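Local coordinates for 16S rRNA aminocarboxypropyltransferase (Vulcanisaeta distributa, PDB 5APG), which probably transfers the aminocarboxypropyl group of S-adenosylmethionine to an N1-methylpseudouridine of 16S rRNA, the last step in making a hypermodified nucleotide, at residues I43-T48 against R64-I69; K50-P55 against R90-L95. One frame throughout, in Å; residues are numbered along the deposited sequence.

Contact 1 of 2, residues I43-T48 against R64-I69; sequences IILDPT and RGLSLI. With EEM ([(3S)-3-amino-4-hydroxy-4-oxo-butyl]-[[(2S,3S,4R,5R)-5-(6-aminopurin-9-yl)-3,4-dihydroxy-oxolan-2-yl]methyl]-methyl-selanium), chain D.
Strands 43-45 and 66-69 run parallel at 29° to each other, their axes 4.6 Å apart at closest approach, as the two strands of a beta-alpha-beta unit whose helix 58-63 lies between them in sequence; they belong to the parallel sheet of the SPOUT fold. The ladder starts at Ile43 N, which donates to Gly65 O, and is tightest at its second rung, where Ser67 N meets Ile43 O at 2.7 Å, almost along the C=O axis. Leu45 N closes it on Ser67 O at 3.1 Å. Gly65, with positive phi, leads the chain out of the helix and into the strand.

On the sheet face of Ile43 and Leu66, CD1 of Leu66 is carried toward the neighbouring strand by a CG anti to the backbone N (chi1 179°) and packs on Ile43 CG2 at 3.7 Å, the two side chains crossing obliquely. Helix 112-122 covers Leu45, Leu66 and Leu68. Leu45 and Leu68 lie side by side and point the same way, CD1 of the first against CD2 of the second at 3.6 Å. The other face carries Ile44, whose CG1 lies along Ser67, while Ser67 OG bonds to Ser42 OG.

Beyond their pairing the strands diverge, and the cosubstrate analogue EEM, the selenium counterpart of S-adenosylmethionine, sits at their C-terminal ends. Ile69 O accepts from ribose O3' at 2.7 Å. A water bridges the two segments, donating to Leu45 O, accepting from Ile69 N and bonding EEM O2' at 2.6 Å.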
loop_
_atom_site.group_PDB
_atom_site.type_symbol
_atom_site.label_atom_id
_atom_site.label_comp_id
_atom_site.label_asym_id
_atom_site.label_seq_id
_atom_site.Cartn_x
_atom_site.Cartn_y
_atom_site.Cartn_z
ATOM N N ILE A 43 -0.457 10.826 -5.239
ATOM C CA ILE A 43 0.206 9.530 -5.197
ATOM C C ILE A 43 -0.863 8.448 -5.232
ATOM O O ILE A 43 -1.801 8.484 -4.433
ATOM C CB ILE A 43 1.058 9.343 -3.915
ATOM C CG1 ILE A 43 2.127 10.432 -3.792
ATOM C CG2 ILE A 43 1.691 7.952 -3.888
ATOM C CD1 ILE A 43 3.197 10.350 -4.865
ATOM N N ILE A 44 -0.742 7.488 -6.146
ATOM C CA ILE A 44 -1.587 6.306 -6.051
ATOM C C ILE A 44 -0.713 5.087 -5.799
ATOM O O ILE A 44 0.289 4.853 -6.487
ATOM C CB ILE A 44 -2.489 6.088 -7.308
ATOM C CG1 ILE A 44 -3.588 5.068 -6.988
ATOM C CG2 ILE A 44 -1.687 5.636 -8.542
ATOM C CD1 ILE A 44 -4.639 4.919 -8.078
ATOM N N LEU A 45 -1.061 4.338 -4.762
ATOM C CA LEU A 45 -0.381 3.080 -4.520
ATOM C C LEU A 45 -0.773 2.133 -5.640
ATOM O O LEU A 45 -1.936 2.074 -6.047
ATOM C CB LEU A 45 -0.731 2.505 -3.150
ATOM C CG LEU A 45 -0.287 3.347 -1.947
ATOM C CD1 LEU A 45 -0.511 2.584 -0.655
ATOM C CD2 LEU A 45 1.168 3.772 -2.072
ATOM N N ASP A 46 0.211 1.415 -6.160
ATOM C CA ASP A 46 -0.006 0.536 -7.295
ATOM C C ASP A 46 1.047 -0.555 -7.243
ATOM O O ASP A 46 2.210 -0.304 -7.551
ATOM C CB ASP A 46 0.071 1.323 -8.610
ATOM C CG ASP A 46 -0.254 0.476 -9.832
ATOM O OD1 ASP A 46 -0.168 -0.772 -9.772
ATOM O OD2 ASP A 46 -0.590 1.074 -10.874
ATOM N N PRO A 47 0.642 -1.770 -6.850
ATOM C CA PRO A 47 1.590 -2.881 -6.723
ATOM C C PRO A 47 2.112 -3.398 -8.063
ATOM O O PRO A 47 3.045 -4.198 -8.056
ATOM C CB PRO A 47 0.764 -3.955 -6.004
ATOM C CG PRO A 47 -0.634 -3.700 -6.465
ATOM C CD PRO A 47 -0.743 -2.190 -6.563
ATOM N N THR A 48 1.539 -2.948 -9.180
ATOM C CA THR A 48 1.937 -3.453 -10.495
ATOM C C THR A 48 3.051 -2.653 -11.164
ATOM O O THR A 48 3.600 -3.094 -12.173
ATOM C CB THR A 48 0.743 -3.491 -11.484
ATOM O OG1 THR A 48 0.365 -2.153 -11.837
ATOM C CG2 THR A 48 -0.449 -4.224 -10.870
ATOM N N ARG A 64 -1.655 16.978 -2.824
ATOM C CA ARG A 64 -2.661 16.388 -3.707
ATOM C C ARG A 64 -3.415 15.244 -3.033
ATOM O O ARG A 64 -4.571 14.977 -3.363
ATOM C CB ARG A 64 -2.024 15.880 -5.011
ATOM C CG ARG A 64 -1.587 16.963 -6.008
ATOM C CD ARG A 64 -0.103 17.264 -5.869
ATOM N NE ARG A 64 0.395 18.200 -6.877
ATOM C CZ ARG A 64 0.867 17.836 -8.069
ATOM N NH1 ARG A 64 0.884 16.556 -8.421
ATOM N NH2 ARG A 64 1.312 18.756 -8.914
ATOM N N GLY A 65 -2.761 14.559 -2.101
ATOM C CA GLY A 65 -3.389 13.457 -1.388
ATOM C C GLY A 65 -2.803 12.098 -1.730
ATOM O O GLY A 65 -1.876 11.992 -2.538
ATOM N N LEU A 66 -3.350 11.055 -1.109
ATOM C CA LEU A 66 -2.915 9.677 -1.338
ATOM C C LEU A 66 -4.104 8.824 -1.768
ATOM O O LEU A 66 -5.109 8.753 -1.060
ATOM C CB LEU A 66 -2.274 9.086 -0.075
ATOM C CG LEU A 66 -1.798 7.628 -0.150
ATOM C CD1 LEU A 66 -0.616 7.487 -1.092
ATOM C CD2 LEU A 66 -1.446 7.091 1.238
ATOM N N SER A 67 -3.992 8.189 -2.930
ATOM C CA SER A 67 -5.091 7.403 -3.484
ATOM C C SER A 67 -4.778 5.911 -3.468
ATOM O O SER A 67 -3.618 5.511 -3.552
ATOM C CB SER A 67 -5.399 7.848 -4.917
ATOM O OG SER A 67 -5.803 9.205 -4.960
ATOM N N LEU A 68 -5.820 5.097 -3.354
ATOM C CA LEU A 68 -5.688 3.648 -3.461
ATOM C C LEU A 68 -6.922 3.042 -4.108
ATOM O O LEU A 68 -8.028 3.570 -3.987
ATOM C CB LEU A 68 -5.480 2.986 -2.092
ATOM C CG LEU A 68 -4.244 3.227 -1.226
ATOM C CD1 LEU A 68 -4.370 4.507 -0.405
ATOM C CD2 LEU A 68 -4.025 2.021 -0.326
ATOM N N ILE A 69 -6.725 1.917 -4.781
ATOM C CA ILE A 69 -7.837 1.096 -5.225
ATOM C C ILE A 69 -7.899 -0.140 -4.339
ATOM O O ILE A 69 -6.914 -0.871 -4.213
ATOM C CB ILE A 69 -7.698 0.683 -6.703
ATOM C CG1 ILE A 69 -7.771 1.914 -7.612
ATOM C CG2 ILE A 69 -8.791 -0.311 -7.079
ATOM C CD1 ILE A 69 -7.315 1.648 -9.043
HETATM C C2 EEM D . 1.552 -0.978 -3.453
HETATM N N3 EEM D . 0.338 -1.018 -2.993
HETATM C C4 EEM D . -0.051 -2.029 -2.238
HETATM C "C1'" EEM D . -2.431 -1.519 -1.579
HETATM C "C2'" EEM D . -2.985 -1.508 -3.025
HETATM C "C3'" EEM D . -3.857 -2.590 -3.010
HETATM C "C4'" EEM D . -4.436 -2.700 -1.802
HETATM C "C5'" EEM D . -4.619 -4.092 -1.321
HETATM O O EEM D . -7.204 -5.211 3.029
HETATM C C EEM D . -7.971 -6.010 2.567
HETATM O OXT EEM D . -9.083 -6.148 3.046
HETATM C CA EEM D . -7.588 -6.826 1.352
HETATM N N EEM D . -8.599 -7.824 1.148
HETATM C CB EEM D . -7.502 -5.845 0.193
HETATM C CG EEM D . -6.802 -6.383 -1.037
HETATM SE SE EEM D . -6.168 -4.902 -2.190
HETATM C CE EEM D . -5.500 -5.597 -3.871
HETATM O "O4'" EEM D . -3.285 -2.111 -0.850
HETATM O "O3'" EEM D . -4.778 -2.587 -4.170
HETATM O "O2'" EEM D . -3.749 -0.297 -3.049
HETATM N N9 EEM D . -1.201 -2.356 -1.630
HETATM C C8 EEM D . -0.981 -3.503 -1.017
HETATM N N7 EEM D . 0.245 -3.930 -1.216
HETATM C C5 EEM D . 0.875 -3.021 -1.981
HETATM N N1 EEM D . 2.471 -1.896 -3.240
HETATM C C6 EEM D . 2.190 -2.939 -2.516
HETATM N N6 EEM D . 3.146 -3.947 -2.283
HETATM O O HOH W 1 -4.149 0.895 -5.381
#

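Contact 2 of 2, residues K50-P55 against R90-L95. With EEM ([(3S)-3-amino-4-hydroxy-4-oxo-butyl]-[[(2S,3S,4R,5R)-5-(6-aminopurin-9-yl)-3,4-dihydroxy-oxolan-2-yl]methyl]-methyl-selanium), chain D.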
loop_
_atom_site.group_PDB
_atom_site.type_symbol
_atom_site.label_atom_id
_atom_site.label_comp_id
_atom_site.label_asym_id
_atom_site.label_seq_id
_atom_site.Cartn_x
_atom_site.Cartn_y
_atom_site.Cartn_z
ATOM N N LYS A 50 6.892 -0.556 -10.999
ATOM C CA LYS A 50 8.195 -0.911 -10.445
ATOM C C LYS A 50 8.821 0.224 -9.639
ATOM O O LYS A 50 9.858 0.038 -8.997
ATOM C CB LYS A 50 9.149 -1.331 -11.570
ATOM C CG LYS A 50 8.669 -2.525 -12.369
ATOM C CD LYS A 50 8.433 -3.726 -11.455
ATOM C CE LYS A 50 7.818 -4.888 -12.221
ATOM N NZ LYS A 50 6.337 -4.746 -12.341
ATOM N N THR A 51 8.196 1.397 -9.683
ATOM C CA THR A 51 8.736 2.583 -9.025
ATOM C C THR A 51 8.321 2.641 -7.558
ATOM O O THR A 51 7.152 2.849 -7.250
ATOM C CB THR A 51 8.269 3.874 -9.731
ATOM O OG1 THR A 51 8.366 3.706 -11.152
ATOM C CG2 THR A 51 9.116 5.060 -9.295
ATOM N N PRO A 52 9.284 2.461 -6.641
ATOM C CA PRO A 52 8.932 2.437 -5.218
ATOM C C PRO A 52 8.701 3.821 -4.623
ATOM O O PRO A 52 9.363 4.799 -4.989
ATOM C CB PRO A 52 10.150 1.773 -4.571
ATOM C CG PRO A 52 11.287 2.150 -5.461
ATOM C CD PRO A 52 10.724 2.239 -6.862
ATOM N N LEU A 53 7.752 3.879 -3.692
ATOM C CA LEU A 53 7.496 5.071 -2.893
ATOM C C LEU A 53 8.739 5.455 -2.099
ATOM O O LEU A 53 9.417 4.588 -1.561
ATOM C CB LEU A 53 6.322 4.822 -1.943
ATOM C CG LEU A 53 5.720 6.026 -1.223
ATOM C CD1 LEU A 53 4.794 6.796 -2.159
ATOM C CD2 LEU A 53 4.988 5.574 0.042
ATOM N N THR A 54 9.026 6.751 -2.025
ATOM C CA THR A 54 10.165 7.256 -1.258
ATOM C C THR A 54 9.703 8.387 -0.330
ATOM O O THR A 54 8.629 8.946 -0.536
ATOM C CB THR A 54 11.295 7.763 -2.188
ATOM O OG1 THR A 54 10.779 8.762 -3.073
ATOM C CG2 THR A 54 11.883 6.610 -2.997
ATOM N N PRO A 55 10.507 8.721 0.698
ATOM C CA PRO A 55 10.116 9.786 1.632
ATOM C C PRO A 55 9.761 11.107 0.954
ATOM O O PRO A 55 8.849 11.794 1.411
ATOM C CB PRO A 55 11.364 9.952 2.505
ATOM C CG PRO A 55 11.976 8.604 2.519
ATOM C CD PRO A 55 11.741 8.041 1.137
ATOM N N ARG A 90 2.172 7.058 -9.851
ATOM C CA ARG A 90 2.015 5.652 -9.492
ATOM C C ARG A 90 3.262 5.115 -8.806
ATOM O O ARG A 90 4.360 5.188 -9.356
ATOM C CB ARG A 90 1.699 4.818 -10.738
ATOM C CG ARG A 90 0.445 5.272 -11.479
ATOM C CD ARG A 90 0.322 4.596 -12.843
ATOM N NE ARG A 90 0.033 3.168 -12.731
ATOM C CZ ARG A 90 -0.185 2.370 -13.771
ATOM N NH1 ARG A 90 -0.146 2.861 -15.004
ATOM N NH2 ARG A 90 -0.443 1.082 -13.583
ATOM N N ARG A 91 3.086 4.571 -7.606
ATOM C CA ARG A 91 4.203 4.045 -6.825
ATOM C C ARG A 91 3.858 2.714 -6.163
ATOM O O ARG A 91 2.797 2.576 -5.550
ATOM C CB ARG A 91 4.629 5.052 -5.747
ATOM C CG ARG A 91 5.185 6.374 -6.275
ATOM C CD ARG A 91 6.506 6.163 -7.040
ATOM N NE ARG A 91 7.105 7.429 -7.465
ATOM C CZ ARG A 91 6.881 8.014 -8.639
ATOM N NH1 ARG A 91 6.061 7.456 -9.526
ATOM N NH2 ARG A 91 7.478 9.165 -8.930
ATOM N N ARG A 92 4.748 1.735 -6.282
ATOM C CA ARG A 92 4.608 0.525 -5.483
ATOM C C ARG A 92 5.206 0.807 -4.119
ATOM O O ARG A 92 5.944 1.778 -3.945
ATOM C CB ARG A 92 5.302 -0.684 -6.130
ATOM C CG ARG A 92 6.833 -0.583 -6.217
ATOM C CD ARG A 92 7.434 -1.941 -6.595
ATOM N NE ARG A 92 8.888 -1.927 -6.755
ATOM C CZ ARG A 92 9.760 -2.107 -5.766
ATOM N NH1 ARG A 92 9.333 -2.288 -4.523
ATOM N NH2 ARG A 92 11.064 -2.090 -6.018
ATOM N N LEU A 93 4.879 -0.025 -3.141
ATOM C CA LEU A 93 5.562 0.065 -1.867
ATOM C C LEU A 93 6.875 -0.689 -1.967
ATOM O O LEU A 93 6.964 -1.682 -2.682
ATOM C CB LEU A 93 4.708 -0.502 -0.732
ATOM C CG LEU A 93 3.505 0.354 -0.337
ATOM C CD1 LEU A 93 2.614 -0.447 0.581
ATOM C CD2 LEU A 93 3.964 1.647 0.334
ATOM N N PRO A 94 7.903 -0.209 -1.259
ATOM C CA PRO A 94 9.114 -1.014 -1.105
ATOM C C PRO A 94 8.769 -2.311 -0.391
ATOM O O PRO A 94 7.738 -2.390 0.288
ATOM C CB PRO A 94 10.039 -0.127 -0.259
ATOM C CG PRO A 94 9.158 0.887 0.353
ATOM C CD PRO A 94 8.021 1.101 -0.599
ATOM N N LEU A 95 9.627 -3.312 -0.539
ATOM C CA LEU A 95 9.319 -4.663 -0.098
ATOM C C LEU A 95 9.157 -4.764 1.413
ATOM O O LEU A 95 10.070 -4.429 2.173
ATOM C CB LEU A 95 10.408 -5.626 -0.570
ATOM C CG LEU A 95 10.082 -7.097 -0.312
ATOM C CD1 LEU A 95 8.906 -7.537 -1.171
ATOM C CD2 LEU A 95 11.295 -7.956 -0.572
HETATM C C2 EEM D . 1.552 -0.978 -3.453
HETATM N N3 EEM D . 0.338 -1.018 -2.993
HETATM C C4 EEM D . -0.051 -2.029 -2.238
HETATM C "C1'" EEM D . -2.431 -1.519 -1.579
HETATM C "C2'" EEM D . -2.985 -1.508 -3.025
HETATM C "C3'" EEM D . -3.857 -2.590 -3.010
HETATM C "C4'" EEM D . -4.436 -2.700 -1.802
HETATM C "C5'" EEM D . -4.619 -4.092 -1.321
HETATM O O EEM D . -7.204 -5.211 3.029
HETATM C C EEM D . -7.971 -6.010 2.567
HETATM O OXT EEM D . -9.083 -6.148 3.046
HETATM C CA EEM D . -7.588 -6.826 1.352
HETATM N N EEM D . -8.599 -7.824 1.148
HETATM C CB EEM D . -7.502 -5.845 0.193
HETATM C CG EEM D . -6.802 -6.383 -1.037
HETATM SE SE EEM D . -6.168 -4.902 -2.190
HETATM C CE EEM D . -5.500 -5.597 -3.871
HETATM O "O4'" EEM D . -3.285 -2.111 -0.850
HETATM O "O3'" EEM D . -4.778 -2.587 -4.170
HETATM O "O2'" EEM D . -3.749 -0.297 -3.049
HETATM N N9 EEM D . -1.201 -2.356 -1.630
HETATM C C8 EEM D . -0.981 -3.503 -1.017
HETATM N N7 EEM D . 0.245 -3.930 -1.216
HETATM C C5 EEM D . 0.875 -3.021 -1.981
HETATM N N1 EEM D . 2.471 -1.896 -3.240
HETATM C C6 EEM D . 2.190 -2.939 -2.516
HETATM N N6 EEM D . 3.146 -3.947 -2.283
HETATM O O HOH W 2 11.075 -2.623 -8.952
HETATM O O HOH W 3 5.546 4.040 -11.696
HETATM O O HOH W 4 9.222 7.601 -5.274
#
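The guanidinium of Arg91 has Thr51 CG2 over one face, 3.5 Å above the plane and offset toward the rim, with a water in plane at its edge; that of Arg92 has Pro52 CB over the centre of one face and Lys50 CA at the edge. Residues 50-53 run at 81° to residues 90-94, where the chain leaves strand 89-91, an outermost strand of the SPOUT sheet, and the two are fastened by a single backbone bridge between Pro52 and Arg92. Arg92 N donates to Thr51 O at 2.8 Å from above the carbonyl plane, whereas Leu53 N meets Arg92 O at 2.8 Å nearly along the C=O axis.

The two arginines leave the backbone differently. Arg91 bends at chi2, so that its guanidinium folds back and NH1 reaches Arg90 O at 2.8 Å, in the guanidinium plane. Arg92 holds CG in the crowded position between N and carbonyl carbon (chi1 66°), then extends to NE; this brings NE to Lys50 O in a weak bond and NH1 to Leu93 O. NH1 also forms a salt bridge with Glu161, and its two partners hold the guanidinium in place.

Leu53 crosses Arg91 at about a right angle, its CD1 against Arg91 CB, and its CD2 lies alongside Leu93 CD2 at 4.1 Å. Ala119 and Ala115 of helix 112-122 touch Leu53 and Leu93, respectively. Leu93 also lays CB, CG and CD1 over one face of the adenine of EEM, with Pro47 CB on the opposite face, making the loop after strand 89-91 part of the cosubstrate pocket. Its backbone N donates to adenine N1 at 3.1 Å with an N-H...N angle of 167°.

The centres of contact 1 and contact 2 lie about 10 Å apart, and their segments alternate along the chain: 43-48, 50-55, 64-69, 90-95. Strand 43-45 is the shared neighbour, with 66-70 on one side and the edge strand 89-91 on the other. A salt bridge from Asp46 OD2 to Arg90 NH2, 2.7 Å long, ties the loop leaving contact 1 to the strand of contact 2. Both lean on helix 112-122. Both meet the cosubstrate: contact 1 bonds its ribose and packs Pro47 on one adenine face, contact 2 bonds N1 and packs Leu93 on the other, so the C-terminal ends of adjacent strands build the S-adenosylmethionine site, which Thr19, Tyr108 and Thr112 help complete.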